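Local coordinates for HRDC domain-containing protein (PDB 3CYM), which is of unknown function but probably binds nucleic acid and acts as a 3'-5' exonuclease of the ribonuclease D type, at residues Leu118-Leu127 and Lys192-Ala203. Residues are numbered along the deposited sequence; the frame is centred on the assembly and turned at random. Where two conformers were deposited one is given.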
loop_
_atom_site.group_PDB
_atom_site.type_symbol
_atom_site.label_atom_id
_atom_site.label_comp_id
_atom_site.label_asym_id
_atom_site.label_seq_id
_atom_site.Cartn_x
_atom_site.Cartn_y
_atom_site.Cartn_z
ATOM N N LEU A 118 -0.680 14.643 11.114
ATOM C CA LEU A 118 0.251 13.696 10.512
ATOM C C LEU A 118 1.581 14.332 10.174
ATOM O O LEU A 118 1.636 15.467 9.712
ATOM C CB LEU A 118 -0.358 13.109 9.235
ATOM C CG LEU A 118 0.370 12.007 8.467
ATOM C CD1 LEU A 118 0.366 10.714 9.270
ATOM C CD2 LEU A 118 -0.312 11.818 7.130
ATOM N N PHE A 119 2.657 13.598 10.434
ATOM C CA PHE A 119 3.934 13.860 9.798
ATOM C C PHE A 119 4.338 12.582 9.092
ATOM O O PHE A 119 4.587 11.562 9.735
ATOM C CB PHE A 119 5.007 14.280 10.802
ATOM C CG PHE A 119 6.278 14.754 10.159
ATOM C CD1 PHE A 119 6.490 16.101 9.937
ATOM C CD2 PHE A 119 7.267 13.852 9.764
ATOM C CE1 PHE A 119 7.661 16.547 9.318
ATOM C CE2 PHE A 119 8.438 14.291 9.154
ATOM C CZ PHE A 119 8.635 15.638 8.935
ATOM N N ASP A 120 4.398 12.637 7.766
ATOM C CA ASP A 120 4.818 11.480 6.984
ATOM C C ASP A 120 6.317 11.583 6.673
ATOM O O ASP A 120 6.742 12.447 5.901
ATOM C CB ASP A 120 3.963 11.349 5.713
ATOM C CG ASP A 120 4.075 9.985 5.040
ATOM O OD1 ASP A 120 5.143 9.332 5.080
ATOM O OD2 ASP A 120 3.075 9.575 4.420
ATOM N N THR A 121 7.116 10.698 7.273
ATOM C CA THR A 121 8.571 10.744 7.088
ATOM C C THR A 121 8.996 10.314 5.681
ATOM O O THR A 121 10.085 10.655 5.245
ATOM C CB THR A 121 9.361 9.915 8.141
ATOM O OG1 THR A 121 8.859 8.575 8.185
ATOM C CG2 THR A 121 9.273 10.540 9.523
ATOM N N GLU A 122 8.148 9.561 4.978
ATOM C CA GLU A 122 8.461 9.209 3.608
ATOM C C GLU A 122 8.196 10.405 2.718
ATOM O O GLU A 122 9.049 10.770 1.926
ATOM C CB GLU A 122 7.696 7.973 3.110
ATOM C CG GLU A 122 7.987 7.662 1.632
ATOM C CD GLU A 122 7.776 6.212 1.239
ATOM O OE1 GLU A 122 6.904 5.966 0.385
ATOM O OE2 GLU A 122 8.481 5.326 1.769
ATOM N N ILE A 123 7.030 11.025 2.874
ATOM C CA ILE A 123 6.675 12.207 2.086
ATOM C C ILE A 123 7.698 13.340 2.247
ATOM O O ILE A 123 8.162 13.917 1.253
ATOM C CB ILE A 123 5.229 12.669 2.394
ATOM C CG1 ILE A 123 4.228 11.652 1.825
ATOM C CG2 ILE A 123 4.971 14.067 1.851
ATOM C CD1 ILE A 123 2.768 11.995 2.056
ATOM N N ALA A 124 8.065 13.626 3.497
ATOM C CA ALA A 124 9.108 14.600 3.825
ATOM C C ALA A 124 10.468 14.275 3.197
ATOM O O ALA A 124 11.123 15.161 2.660
ATOM C CB ALA A 124 9.240 14.743 5.330
ATOM N N ALA A 125 10.879 13.011 3.235
ATOM C CA ALA A 125 12.153 12.601 2.618
ATOM C C ALA A 125 12.207 12.855 1.111
ATOM O O ALA A 125 13.234 13.293 0.599
ATOM C CB ALA A 125 12.452 11.141 2.921
ATOM N N ARG A 126 11.096 12.590 0.426
ATOM C CA ARG A 126 10.948 12.793 -1.025
ATOM C C ARG A 126 11.039 14.267 -1.398
ATOM O O ARG A 126 11.755 14.653 -2.321
ATOM C CB ARG A 126 9.580 12.294 -1.508
ATOM C CG ARG A 126 9.189 10.902 -1.104
ATOM C CD ARG A 126 9.804 9.875 -1.993
ATOM N NE ARG A 126 9.133 9.716 -3.279
ATOM C CZ ARG A 126 9.625 10.131 -4.443
ATOM N NH1 ARG A 126 8.936 9.933 -5.559
ATOM N NH2 ARG A 126 10.793 10.751 -4.499
ATOM N N LEU A 127 10.280 15.097 -0.678
ATOM C CA LEU A 127 10.324 16.562 -0.868
ATOM C C LEU A 127 11.738 17.111 -0.679
ATOM O O LEU A 127 12.174 17.978 -1.433
ATOM C CB LEU A 127 9.360 17.277 0.077
ATOM C CG LEU A 127 7.860 17.251 -0.243
ATOM C CD1 LEU A 127 7.108 17.571 1.023
ATOM C CD2 LEU A 127 7.493 18.240 -1.333
ATOM N N LYS A 192 10.596 24.182 2.503
ATOM C CA LYS A 192 9.560 23.269 2.009
ATOM C C LYS A 192 8.542 22.831 3.081
ATOM O O LYS A 192 7.737 21.931 2.830
ATOM C CB LYS A 192 10.190 22.036 1.332
ATOM C CG LYS A 192 11.225 22.379 0.265
ATOM C CD LYS A 192 11.655 21.169 -0.525
ATOM C CE LYS A 192 12.570 21.583 -1.655
ATOM N NZ LYS A 192 13.349 20.435 -2.157
ATOM N N MET A 193 8.563 23.483 4.251
ATOM C CA MET A 193 7.725 23.086 5.393
ATOM C C MET A 193 6.221 23.206 5.118
ATOM O O MET A 193 5.459 22.326 5.515
ATOM C CB MET A 193 8.140 23.819 6.683
ATOM C CG MET A 193 7.623 23.228 8.019
ATOM S SD MET A 193 8.011 21.496 8.493
ATOM C CE MET A 193 6.432 20.719 8.207
ATOM N N GLU A 194 5.790 24.254 4.414
ATOM C CA GLU A 194 4.363 24.360 4.083
ATOM C C GLU A 194 3.939 23.412 2.953
ATOM O O GLU A 194 2.778 23.000 2.889
ATOM C CB GLU A 194 3.880 25.805 3.843
ATOM C CG GLU A 194 4.795 26.718 3.039
ATOM C CD GLU A 194 5.802 27.463 3.903
ATOM O OE1 GLU A 194 6.975 27.583 3.485
ATOM O OE2 GLU A 194 5.421 27.929 4.997
ATOM N N TRP A 195 4.887 23.057 2.088
ATOM C CA TRP A 195 4.669 22.040 1.061
ATOM C C TRP A 195 4.431 20.722 1.773
ATOM O O TRP A 195 3.459 20.030 1.480
ATOM C CB TRP A 195 5.908 21.866 0.187
ATOM C CG TRP A 195 6.276 22.985 -0.731
ATOM C CD1 TRP A 195 5.767 24.251 -0.762
ATOM C CD2 TRP A 195 7.286 22.931 -1.741
ATOM N NE1 TRP A 195 6.389 24.984 -1.738
ATOM C CE2 TRP A 195 7.325 24.196 -2.358
ATOM C CE3 TRP A 195 8.162 21.927 -2.186
ATOM C CZ2 TRP A 195 8.207 24.491 -3.405
ATOM C CZ3 TRP A 195 9.029 22.215 -3.234
ATOM C CH2 TRP A 195 9.048 23.488 -3.826
ATOM N N ALA A 196 5.329 20.404 2.712
ATOM C CA ALA A 196 5.224 19.226 3.575
ATOM C C ALA A 196 3.866 19.146 4.267
ATOM O O ALA A 196 3.144 18.158 4.094
ATOM C CB ALA A 196 6.352 19.200 4.588
ATOM N N GLN A 197 3.508 20.202 5.001
ATOM C CA GLN A 197 2.221 20.264 5.692
ATOM C C GLN A 197 1.005 19.980 4.791
ATOM O O GLN A 197 0.137 19.182 5.168
ATOM C CB GLN A 197 2.068 21.599 6.436
ATOM C CG GLN A 197 0.960 21.619 7.492
ATOM C CD GLN A 197 0.953 20.364 8.362
ATOM O OE1 GLN A 197 1.959 20.013 8.984
ATOM N NE2 GLN A 197 -0.186 19.688 8.406
ATOM N N GLU A 198 0.968 20.593 3.602
ATOM C CA GLU A 198 -0.097 20.350 2.601
ATOM C C GLU A 198 -0.140 18.898 2.113
ATOM O O GLU A 198 -1.217 18.359 1.815
ATOM C CB GLU A 198 0.078 21.263 1.384
ATOM C CG GLU A 198 -0.339 22.710 1.584
ATOM C CD GLU A 198 -0.421 23.490 0.276
ATOM O OE1 GLU A 198 -0.092 24.695 0.281
ATOM O OE2 GLU A 198 -0.818 22.908 -0.757
ATOM N N GLU A 199 1.036 18.277 2.013
ATOM C CA GLU A 199 1.125 16.893 1.592
ATOM C C GLU A 199 0.669 15.961 2.699
ATOM O O GLU A 199 0.144 14.885 2.415
ATOM C CB GLU A 199 2.539 16.537 1.139
ATOM C CG GLU A 199 2.980 17.179 -0.163
ATOM C CD GLU A 199 2.075 16.840 -1.323
ATOM O OE1 GLU A 199 1.402 17.767 -1.825
ATOM O OE2 GLU A 199 2.029 15.656 -1.729
ATOM N N PHE A 200 0.852 16.381 3.953
ATOM C CA PHE A 200 0.385 15.604 5.108
ATOM C C PHE A 200 -1.141 15.677 5.235
ATOM O O PHE A 200 -1.824 14.645 5.393
ATOM C CB PHE A 200 1.016 16.105 6.411
ATOM C CG PHE A 200 2.517 16.101 6.417
ATOM C CD1 PHE A 200 3.248 15.204 5.639
ATOM C CD2 PHE A 200 3.207 16.987 7.242
ATOM C CE1 PHE A 200 4.630 15.217 5.663
ATOM C CE2 PHE A 200 4.583 17.001 7.279
ATOM C CZ PHE A 200 5.302 16.116 6.497
ATOM N N ASP A 201 -1.662 16.905 5.180
ATOM C CA ASP A 201 -3.098 17.166 5.147
ATOM C C ASP A 201 -3.835 16.287 4.133
ATOM O O ASP A 201 -4.850 15.679 4.459
ATOM C CB ASP A 201 -3.351 18.635 4.799
ATOM C CG ASP A 201 -3.020 19.583 5.937
ATOM O OD1 ASP A 201 -2.807 19.127 7.078
ATOM O OD2 ASP A 201 -2.989 20.803 5.681
ATOM N N TYR A 202 -3.303 16.231 2.913
ATOM C CA TYR A 202 -3.873 15.466 1.809
ATOM C C TYR A 202 -3.776 13.946 2.007
ATOM O O TYR A 202 -4.724 13.214 1.692
ATOM C CB TYR A 202 -3.185 15.882 0.505
ATOM C CG TYR A 202 -3.525 15.039 -0.708
ATOM C CD1 TYR A 202 -4.734 15.207 -1.382
ATOM C CD2 TYR A 202 -2.617 14.096 -1.203
ATOM C CE1 TYR A 202 -5.035 14.443 -2.508
ATOM C CE2 TYR A 202 -2.910 13.327 -2.322
ATOM C CZ TYR A 202 -4.115 13.507 -2.968
ATOM O OH TYR A 202 -4.401 12.749 -4.074
ATOM N N ALA A 203 -2.629 13.483 2.505
ATOM C CA ALA A 203 -2.403 12.056 2.783
ATOM C C ALA A 203 -3.347 11.530 3.862
ATOM O O ALA A 203 -3.832 10.402 3.773
ATOM C CB ALA A 203 -0.970 11.824 3.191
HETATM O O HOH W 1 -1.136 17.686 10.288
HETATM O O HOH W 2 2.551 18.099 10.870
#
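The ring of Phe-200 lies against the backbone of strand 118-120: Phe-119 CA sits over its centre, 4.0 Å from the centroid, in a CH-pi contact, and Asp-120 N lies over the rim of the same face. Ala-196 O, one turn earlier in the helix, covers the opposite face, while Ala-124 CB approaches the edge. The Phe-119 ring lies obliquely beside that of Phe-200, the planes inclined at 53°; Phe-200 CZ lies over the rim of one of its faces, Phe-119 CD1 comes within 3.4 Å of Phe-200 CE2, and Met-193 CE lies at the Phe-119 ring edge. The CB of Phe-119 points away from helix 193-203, yet with CG anti to the backbone N (chi1 -171°) the ring still lies alongside Phe-200.

Beyond the strand, helix 121-127 runs roughly antiparallel to helix 193-203. Ile-123 rests CG2 on Glu-199 CB (3.5 Å) and CD1 on Ala-203 CB, whereas Leu-127 sets CD1 against Ala-196 CA and CD2 at the edge of the Trp-195 indole, whose ring stacks with Trp-419. The extended Lys-192 chain carries NZ to Leu-127 O (2.8 Å, 157° at the carbonyl oxygen); NZ also hydrogen-bonds to Gln-190 OE1 and Thr-380 O.

Beside Leu-118, two waters bridge its N and O to Gln-197 NE2 and OE1, respectively. Helix 193-207 thus closes over strand 117-120, one edge of the exonuclease sheet, through an apolar centre, with water bridges along the strand flank; at the helix start three oxygen acceptors grip the buried lysine ammonium, probably stabilising its positive charge.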